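Local coordinates for protein mevalonate kinase (Staphylococcus aureus, PDB 2X7I) that probably catalyses the ATP-dependent phosphorylation of mevalonate to phosphomevalonate, an early step of isoprenoid synthesis by the mevalonate pathway, at residues A[170-182]-A[275-289]. Numbering follows the deposited sequence.
Sequences LSLDGYMVVIDTG and SMLLLAKDLPTAKNI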
ATOM      1  N   LEU A 170     -13.572  -4.272   5.195  1.00 55.97           N
ATOM      2  CA  LEU A 170     -13.934  -2.884   4.913  1.00 55.73           C
ATOM      3  C   LEU A 170     -15.215  -2.803   4.086  1.00 57.45           C
ATOM      4  O   LEU A 170     -15.352  -3.447   3.042  1.00 58.20           O
ATOM      5  CB  LEU A 170     -12.795  -2.141   4.198  1.00 54.05           C
ATOM      6  CG  LEU A 170     -12.949  -0.607   4.170  1.00 53.82           C
ATOM      7  CD1 LEU A 170     -13.013  -0.030   5.582  1.00 52.19           C
ATOM      8  CD2 LEU A 170     -11.836   0.051   3.373  1.00 51.71           C
ATOM      9  N   SER A 171     -16.162  -2.018   4.584  1.00 58.49           N
ATOM     10  CA  SER A 171     -17.410  -1.793   3.890  1.00 60.32           C
ATOM     11  C   SER A 171     -17.852  -0.351   4.084  1.00 60.30           C
ATOM     12  O   SER A 171     -18.489  -0.007   5.081  1.00 61.25           O
ATOM     13  CB  SER A 171     -18.476  -2.755   4.393  1.00 62.40           C
ATOM     14  OG  SER A 171     -19.623  -2.685   3.564  1.00 65.43           O
ATOM     15  N   LEU A 172     -17.480   0.489   3.126  1.00 59.60           N
ATOM     16  CA  LEU A 172     -17.953   1.863   3.061  1.00 59.82           C
ATOM     17  C   LEU A 172     -18.558   2.061   1.682  1.00 61.01           C
ATOM     18  O   LEU A 172     -17.970   1.653   0.670  1.00 60.40           O
ATOM     19  CB  LEU A 172     -16.804   2.848   3.303  1.00 58.08           C
ATOM     20  CG  LEU A 172     -16.157   2.737   4.695  1.00 57.67           C
ATOM     21  CD1 LEU A 172     -14.834   3.487   4.791  1.00 56.46           C
ATOM     22  CD2 LEU A 172     -17.122   3.242   5.750  1.00 58.96           C
ATOM     23  N   ASP A 173     -19.745   2.663   1.654  1.00 62.41           N
ATOM     24  CA  ASP A 173     -20.465   2.918   0.416  1.00 64.14           C
ATOM     25  C   ASP A 173     -19.857   4.136  -0.291  1.00 63.07           C
ATOM     26  O   ASP A 173     -20.368   5.260  -0.197  1.00 63.74           O
ATOM     27  CB  ASP A 173     -21.955   3.131   0.729  1.00 66.58           C
ATOM     28  CG  ASP A 173     -22.803   3.348  -0.513  1.00 69.91           C
ATOM     29  OD1 ASP A 173     -23.962   3.797  -0.348  1.00 74.81           O
ATOM     30  OD2 ASP A 173     -22.333   3.072  -1.639  1.00 70.59           O
ATOM     31  N   GLY A 174     -18.760   3.903  -1.003  1.00 61.34           N
ATOM     32  CA  GLY A 174     -18.068   4.977  -1.693  1.00 60.47           C
ATOM     33  C   GLY A 174     -16.768   4.553  -2.342  1.00 58.99           C
ATOM     34  O   GLY A 174     -16.412   3.372  -2.350  1.00 58.02           O
ATOM     35  N   TYR A 175     -16.066   5.539  -2.895  1.00 58.40           N
ATOM     36  CA  TYR A 175     -14.856   5.308  -3.661  1.00 57.47           C
ATOM     37  C   TYR A 175     -13.772   6.253  -3.206  1.00 56.07           C
ATOM     38  O   TYR A 175     -14.043   7.354  -2.708  1.00 56.18           O
ATOM     39  CB  TYR A 175     -15.127   5.514  -5.153  1.00 59.49           C
ATOM     40  CG  TYR A 175     -16.018   4.447  -5.749  1.00 61.44           C
ATOM     41  CD1 TYR A 175     -17.392   4.431  -5.491  1.00 63.43           C
ATOM     42  CD2 TYR A 175     -15.488   3.439  -6.547  1.00 61.59           C
ATOM     43  CE1 TYR A 175     -18.212   3.442  -6.020  1.00 65.66           C
ATOM     44  CE2 TYR A 175     -16.298   2.456  -7.087  1.00 64.52           C
ATOM     45  CZ  TYR A 175     -17.659   2.461  -6.823  1.00 66.11           C
ATOM     46  OH  TYR A 175     -18.461   1.482  -7.360  1.00 69.60           O
ATOM     47  N   MET A 176     -12.536   5.807  -3.380  1.00 55.01           N
ATOM     48  CA  MET A 176     -11.369   6.588  -3.023  1.00 53.79           C
ATOM     49  C   MET A 176     -10.444   6.591  -4.225  1.00 53.97           C
ATOM     50  O   MET A 176     -10.043   5.525  -4.704  1.00 53.81           O
ATOM     51  CB  MET A 176     -10.677   5.980  -1.801  1.00 52.27           C
ATOM     52  CG  MET A 176      -9.376   6.669  -1.410  1.00 51.85           C
ATOM     53  SD  MET A 176      -8.687   6.068   0.136  1.00 51.70           S
ATOM     54  CE  MET A 176      -8.263   4.369  -0.259  1.00 47.81           C
ATOM     55  N   VAL A 177     -10.142   7.785  -4.736  1.00 54.51           N
ATOM     56  CA  VAL A 177      -9.119   7.943  -5.774  1.00 54.71           C
ATOM     57  C   VAL A 177      -7.766   8.108  -5.096  1.00 52.94           C
ATOM     58  O   VAL A 177      -7.600   8.969  -4.242  1.00 52.84           O
ATOM     59  CB  VAL A 177      -9.381   9.171  -6.675  1.00 56.53           C
ATOM     60  CG1 VAL A 177      -8.268   9.327  -7.704  1.00 56.38           C
ATOM     61  CG2 VAL A 177     -10.726   9.044  -7.361  1.00 58.19           C
ATOM     62  N   VAL A 178      -6.814   7.269  -5.479  1.00 52.11           N
ATOM     63  CA  VAL A 178      -5.466   7.308  -4.948  1.00 50.81           C
ATOM     64  C   VAL A 178      -4.574   7.929  -6.009  1.00 51.95           C
ATOM     65  O   VAL A 178      -4.519   7.444  -7.130  1.00 52.86           O
ATOM     66  CB  VAL A 178      -4.989   5.893  -4.589  1.00 49.62           C
ATOM     67  CG1 VAL A 178      -3.539   5.901  -4.124  1.00 47.84           C
ATOM     68  CG2 VAL A 178      -5.903   5.288  -3.525  1.00 48.74           C
ATOM     69  N   ILE A 179      -3.904   9.021  -5.661  1.00 52.58           N
ATOM     70  CA  ILE A 179      -3.048   9.744  -6.595  1.00 53.98           C
ATOM     71  C   ILE A 179      -1.583   9.712  -6.154  1.00 53.64           C
ATOM     72  O   ILE A 179      -1.272   9.978  -5.004  1.00 53.07           O
ATOM     73  CB  ILE A 179      -3.483  11.210  -6.718  1.00 55.33           C
ATOM     74  CG1 ILE A 179      -4.909  11.304  -7.269  1.00 56.02           C
ATOM     75  CG2 ILE A 179      -2.507  11.979  -7.605  1.00 56.91           C
ATOM     76  CD1 ILE A 179      -5.607  12.620  -6.966  1.00 56.85           C
ATOM     77  N   ASP A 180      -0.700   9.377  -7.091  1.00 54.99           N
ATOM     78  CA  ASP A 180       0.750   9.424  -6.909  1.00 55.44           C
ATOM     79  C   ASP A 180       1.258  10.643  -7.676  1.00 57.86           C
ATOM     80  O   ASP A 180       0.984  10.782  -8.860  1.00 59.18           O
ATOM     81  CB  ASP A 180       1.363   8.119  -7.451  1.00 55.12           C
ATOM     82  CG  ASP A 180       2.888   8.147  -7.541  1.00 55.37           C
ATOM     83  OD1 ASP A 180       3.456   7.222  -8.163  1.00 56.05           O
ATOM     84  OD2 ASP A 180       3.524   9.069  -7.009  1.00 55.89           O
ATOM     85  N   THR A 181       1.979  11.533  -6.999  1.00 59.24           N
ATOM     86  CA  THR A 181       2.481  12.761  -7.631  1.00 62.14           C
ATOM     87  C   THR A 181       3.805  12.563  -8.385  1.00 63.43           C
ATOM     88  O   THR A 181       4.270  13.479  -9.052  1.00 65.74           O
ATOM     89  CB  THR A 181       2.647  13.910  -6.612  1.00 62.86           C
ATOM     90  OG1 THR A 181       3.732  13.616  -5.725  1.00 63.80           O
ATOM     91  CG2 THR A 181       1.359  14.113  -5.805  1.00 62.18           C
ATOM     92  N   GLY A 182       4.416  11.385  -8.273  1.00 62.30           N
ATOM     93  CA  GLY A 182       5.568  11.044  -9.100  1.00 63.72           C
ATOM     94  C   GLY A 182       6.905  11.607  -8.642  1.00 64.84           C
ATOM     95  O   GLY A 182       7.064  12.026  -7.493  1.00 64.33           O
ATOM     96  N   SER A 275       0.729   9.111  -1.088  1.00 49.09           N
ATOM     97  CA  SER A 275      -0.451   9.199  -1.939  1.00 49.72           C
ATOM     98  C   SER A 275      -1.262  10.432  -1.568  1.00 49.68           C
ATOM     99  O   SER A 275      -1.157  10.950  -0.443  1.00 48.66           O
ATOM    100  CB  SER A 275      -1.326   7.950  -1.783  1.00 49.32           C
ATOM    101  OG  SER A 275      -0.618   6.783  -2.166  1.00 50.84           O
ATOM    102  N   MET A 276      -2.049  10.906  -2.528  1.00 50.43           N
ATOM    103  CA  MET A 276      -3.169  11.795  -2.230  1.00 50.81           C
ATOM    104  C   MET A 276      -4.391  10.909  -2.315  1.00 50.05           C
ATOM    105  O   MET A 276      -4.519  10.129  -3.261  1.00 50.94           O
ATOM    106  CB  MET A 276      -3.271  12.945  -3.233  1.00 52.28           C
ATOM    107  CG  MET A 276      -4.260  14.031  -2.817  1.00 54.41           C
ATOM    108  SD  MET A 276      -4.245  15.504  -3.871  1.00 58.08           S
ATOM    109  CE  MET A 276      -5.462  15.025  -5.064  1.00 59.41           C
ATOM    110  N   LEU A 277      -5.261  11.001  -1.316  1.00 49.01           N
ATOM    111  CA  LEU A 277      -6.485  10.212  -1.262  1.00 48.79           C
ATOM    112  C   LEU A 277      -7.696  11.144  -1.403  1.00 49.96           C
ATOM    113  O   LEU A 277      -7.860  12.065  -0.599  1.00 49.91           O
ATOM    114  CB  LEU A 277      -6.561   9.444   0.063  1.00 47.67           C
ATOM    115  CG  LEU A 277      -5.289   8.712   0.518  1.00 46.56           C
ATOM    116  CD1 LEU A 277      -5.436   8.148   1.919  1.00 44.53           C
ATOM    117  CD2 LEU A 277      -4.923   7.612  -0.456  1.00 46.69           C
ATOM    118  N   LEU A 278      -8.527  10.913  -2.420  1.00 50.73           N
ATOM    119  CA  LEU A 278      -9.745  11.712  -2.624  1.00 52.06           C
ATOM    120  C   LEU A 278     -10.972  10.812  -2.549  1.00 52.70           C
ATOM    121  O   LEU A 278     -10.977   9.724  -3.116  1.00 52.99           O
ATOM    122  CB  LEU A 278      -9.726  12.431  -3.983  1.00 53.08           C
ATOM    123  CG  LEU A 278      -8.529  13.358  -4.247  1.00 52.74           C
ATOM    124  CD1 LEU A 278      -8.510  13.851  -5.699  1.00 53.12           C
ATOM    125  CD2 LEU A 278      -8.542  14.523  -3.285  1.00 51.94           C
ATOM    126  N   LEU A 279     -12.008  11.278  -1.857  1.00 53.22           N
ATOM    127  CA  LEU A 279     -13.211  10.495  -1.650  1.00 53.73           C
ATOM    128  C   LEU A 279     -14.309  10.939  -2.608  1.00 55.73           C
ATOM    129  O   LEU A 279     -14.585  12.128  -2.743  1.00 56.55           O
ATOM    130  CB  LEU A 279     -13.682  10.614  -0.196  1.00 53.36           C
ATOM    131  CG  LEU A 279     -12.757  10.044   0.886  1.00 51.00           C
ATOM    132  CD1 LEU A 279     -13.481   9.993   2.224  1.00 49.99           C
ATOM    133  CD2 LEU A 279     -12.239   8.650   0.522  1.00 49.70           C
ATOM    134  N   ALA A 280     -14.913   9.967  -3.285  1.00 57.01           N
ATOM    135  CA  ALA A 280     -15.997  10.212  -4.233  1.00 58.78           C
ATOM    136  C   ALA A 280     -17.144   9.294  -3.871  1.00 60.21           C
ATOM    137  O   ALA A 280     -16.921   8.202  -3.354  1.00 59.83           O
ATOM    138  CB  ALA A 280     -15.538   9.938  -5.643  1.00 58.97           C
ATOM    139  N   LYS A 281     -18.363   9.746  -4.145  1.00 62.43           N
ATOM    140  CA  LYS A 281     -19.567   9.007  -3.787  1.00 64.48           C
ATOM    141  C   LYS A 281     -19.835   7.819  -4.717  1.00 65.20           C
ATOM    142  O   LYS A 281     -20.381   6.803  -4.278  1.00 65.85           O
ATOM    143  CB  LYS A 281     -20.789   9.938  -3.791  1.00 66.62           C
ATOM    144  CG  LYS A 281     -20.698  11.081  -2.784  1.00 68.00           C
ATOM    145  CD  LYS A 281     -21.930  12.001  -2.850  1.00 71.56           C
ATOM    146  CE  LYS A 281     -22.072  12.864  -1.596  1.00 72.45           C
ATOM    147  NZ  LYS A 281     -23.408  13.560  -1.551  1.00 75.47           N
ATOM    148  N   ASP A 282     -19.478   7.956  -5.997  1.00 65.30           N
ATOM    149  CA  ASP A 282     -19.796   6.928  -6.996  1.00 66.71           C
ATOM    150  C   ASP A 282     -18.694   6.782  -8.032  1.00 65.65           C
ATOM    151  O   ASP A 282     -17.770   7.605  -8.087  1.00 64.36           O
ATOM    152  CB  ASP A 282     -21.156   7.211  -7.665  1.00 69.49           C
ATOM    153  CG  ASP A 282     -21.188   8.529  -8.440  1.00 70.87           C
ATOM    154  OD1 ASP A 282     -20.136   8.994  -8.922  1.00 71.08           O
ATOM    155  OD2 ASP A 282     -22.293   9.095  -8.585  1.00 74.22           O
ATOM    156  N   LEU A 283     -18.793   5.734  -8.845  1.00 66.36           N
ATOM    157  CA  LEU A 283     -17.713   5.383  -9.771  1.00 65.92           C
ATOM    158  C   LEU A 283     -17.534   6.411 -10.889  1.00 66.61           C
ATOM    159  O   LEU A 283     -16.394   6.791 -11.181  1.00 66.11           O
ATOM    160  CB  LEU A 283     -17.895   3.971 -10.355  1.00 67.29           C
ATOM    161  CG  LEU A 283     -16.741   3.443 -11.218  1.00 67.26           C
ATOM    162  CD1 LEU A 283     -15.428   3.447 -10.427  1.00 64.28           C
ATOM    163  CD2 LEU A 283     -17.058   2.042 -11.761  1.00 68.44           C
ATOM    164  N   PRO A 284     -18.637   6.877 -11.504  1.00 67.95           N
ATOM    165  CA  PRO A 284     -18.497   7.911 -12.530  1.00 68.88           C
ATOM    166  C   PRO A 284     -17.746   9.170 -12.073  1.00 67.14           C
ATOM    167  O   PRO A 284     -16.952   9.716 -12.848  1.00 67.43           O
ATOM    168  CB  PRO A 284     -19.955   8.251 -12.886  1.00 71.32           C
ATOM    169  CG  PRO A 284     -20.698   6.988 -12.634  1.00 72.13           C
ATOM    170  CD  PRO A 284     -20.020   6.365 -11.434  1.00 70.14           C
ATOM    171  N   THR A 285     -17.997   9.623 -10.842  1.00 65.46           N
ATOM    172  CA  THR A 285     -17.337  10.815 -10.310  1.00 64.07           C
ATOM    173  C   THR A 285     -15.851  10.520 -10.059  1.00 62.47           C
ATOM    174  O   THR A 285     -14.996  11.384 -10.275  1.00 62.07           O
ATOM    175  CB  THR A 285     -18.002  11.329  -8.998  1.00 63.40           C
ATOM    176  OG1 THR A 285     -19.362  11.696  -9.240  1.00 64.75           O
ATOM    177  CG2 THR A 285     -17.280  12.543  -8.454  1.00 62.46           C
ATOM    178  N   ALA A 286     -15.549   9.303  -9.611  1.00 61.65           N
ATOM    179  CA  ALA A 286     -14.163   8.878  -9.427  1.00 60.26           C
ATOM    180  C   ALA A 286     -13.427   8.827 -10.762  1.00 61.48           C
ATOM    181  O   ALA A 286     -12.254   9.180 -10.826  1.00 61.15           O
ATOM    182  CB  ALA A 286     -14.095   7.523  -8.723  1.00 59.34           C
ATOM    183  N   LYS A 287     -14.110   8.403 -11.825  1.00 63.61           N
ATOM    184  CA  LYS A 287     -13.499   8.398 -13.166  1.00 65.27           C
ATOM    185  C   LYS A 287     -13.269   9.821 -13.685  1.00 66.04           C
ATOM    186  O   LYS A 287     -12.290  10.081 -14.386  1.00 66.65           O
ATOM    187  CB  LYS A 287     -14.344   7.597 -14.162  1.00 67.63           C
ATOM    188  CG  LYS A 287     -14.342   6.087 -13.916  1.00 67.81           C
ATOM    189  CD  LYS A 287     -15.251   5.356 -14.897  1.00 71.18           C
ATOM    190  CE  LYS A 287     -15.142   3.841 -14.749  1.00 71.73           C
ATOM    191  NZ  LYS A 287     -16.169   3.124 -15.565  1.00 73.51           N
ATOM    192  N   ASN A 288     -14.164  10.737 -13.331  1.00 66.54           N
ATOM    193  CA  ASN A 288     -14.014  12.144 -13.703  1.00 67.69           C
ATOM    194  C   ASN A 288     -12.849  12.801 -12.965  1.00 65.95           C
ATOM    195  O   ASN A 288     -12.109  13.593 -13.545  1.00 67.07           O
ATOM    196  CB  ASN A 288     -15.306  12.919 -13.422  1.00 68.82           C
ATOM    197  CG  ASN A 288     -16.465  12.461 -14.285  1.00 71.75           C
ATOM    198  OD1 ASN A 288     -16.299  11.642 -15.193  1.00 73.71           O
ATOM    199  ND2 ASN A 288     -17.651  12.980 -13.998  1.00 73.16           N
ATOM    200  N   ILE A 289     -12.698  12.472 -11.686  1.00 63.70           N
ATOM    201  CA  ILE A 289     -11.579  12.969 -10.888  1.00 62.12           C
ATOM    202  C   ILE A 289     -10.261  12.490 -11.479  1.00 62.16           C
ATOM    203  O   ILE A 289      -9.329  13.274 -11.625  1.00 62.38           O
ATOM    204  CB  ILE A 289     -11.677  12.516  -9.412  1.00 59.94           C
ATOM    205  CG1 ILE A 289     -12.788  13.285  -8.691  1.00 59.82           C
ATOM    206  CG2 ILE A 289     -10.348  12.723  -8.684  1.00 58.09           C
ATOM    207  CD1 ILE A 289     -13.244  12.627  -7.404  1.00 58.29           C
TER
HETATM  208  O   HOH W   1     -21.710   7.680  -1.406  1.00 54.61           O
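The ring of Tyr175 lies against the first turn of helix 283-289, one face met near its rim by the backbone N of Leu283, 3.7 Å above the ring plane. Leu283 CB makes a CH-pi contact with the same ring, 4.2 Å from its centroid, and Leu283 CD1 reaches Tyr175 CE2 at 3.6 Å. With CG anti to the carbonyl carbon (chi1 -69°), the tyrosine leans past Ala280 toward the bend that joins strand 276-280 to the helix. There Asp282 is the N-cap: its OD1 accepts from both N and OG1 of Thr285, which ties down the start of the helix.

Strands 175-180 and 276-280 run antiparallel, joined by six backbone hydrogen bonds in the hydrogen-bonded pairs Tyr175-Ala280, Val177-Leu278 and Ile179-Met276. Past the Tyr175 end, a water donates to the carbonyls of Asp173 and Lys281. The helix runs nearly parallel to strand 175-180, 13° between axes 8.7 Å apart. Val177 faces it and spreads both methyls: CG2 touches Ala286 CB and Ile289 CG2, each at 3.9 Å, while CG1 leans on the same isoleucine methyl. Farther along this face Ile179 and Leu278 meet helix 248-259, on Leu253 and Met254 respectively.

On the opposite face Met176 sends CG away from the backbone N and bends at chi3 (66°), laying SD against Leu277 CB at 4.0 Å, and Val178 CG2 meets Leu277 CD2. Phe226 and Phe233 of helix 226-243 pack on Leu279, and Phe233 also on Leu277. Strand 300-305 flanks 175-180 and strand 264-267 flanks 276-280, so these are the two central strands of a four-stranded antiparallel sheet with helices on both faces, consistent with the ferredoxin-like alpha+beta C-terminal domain of GHMP kinases.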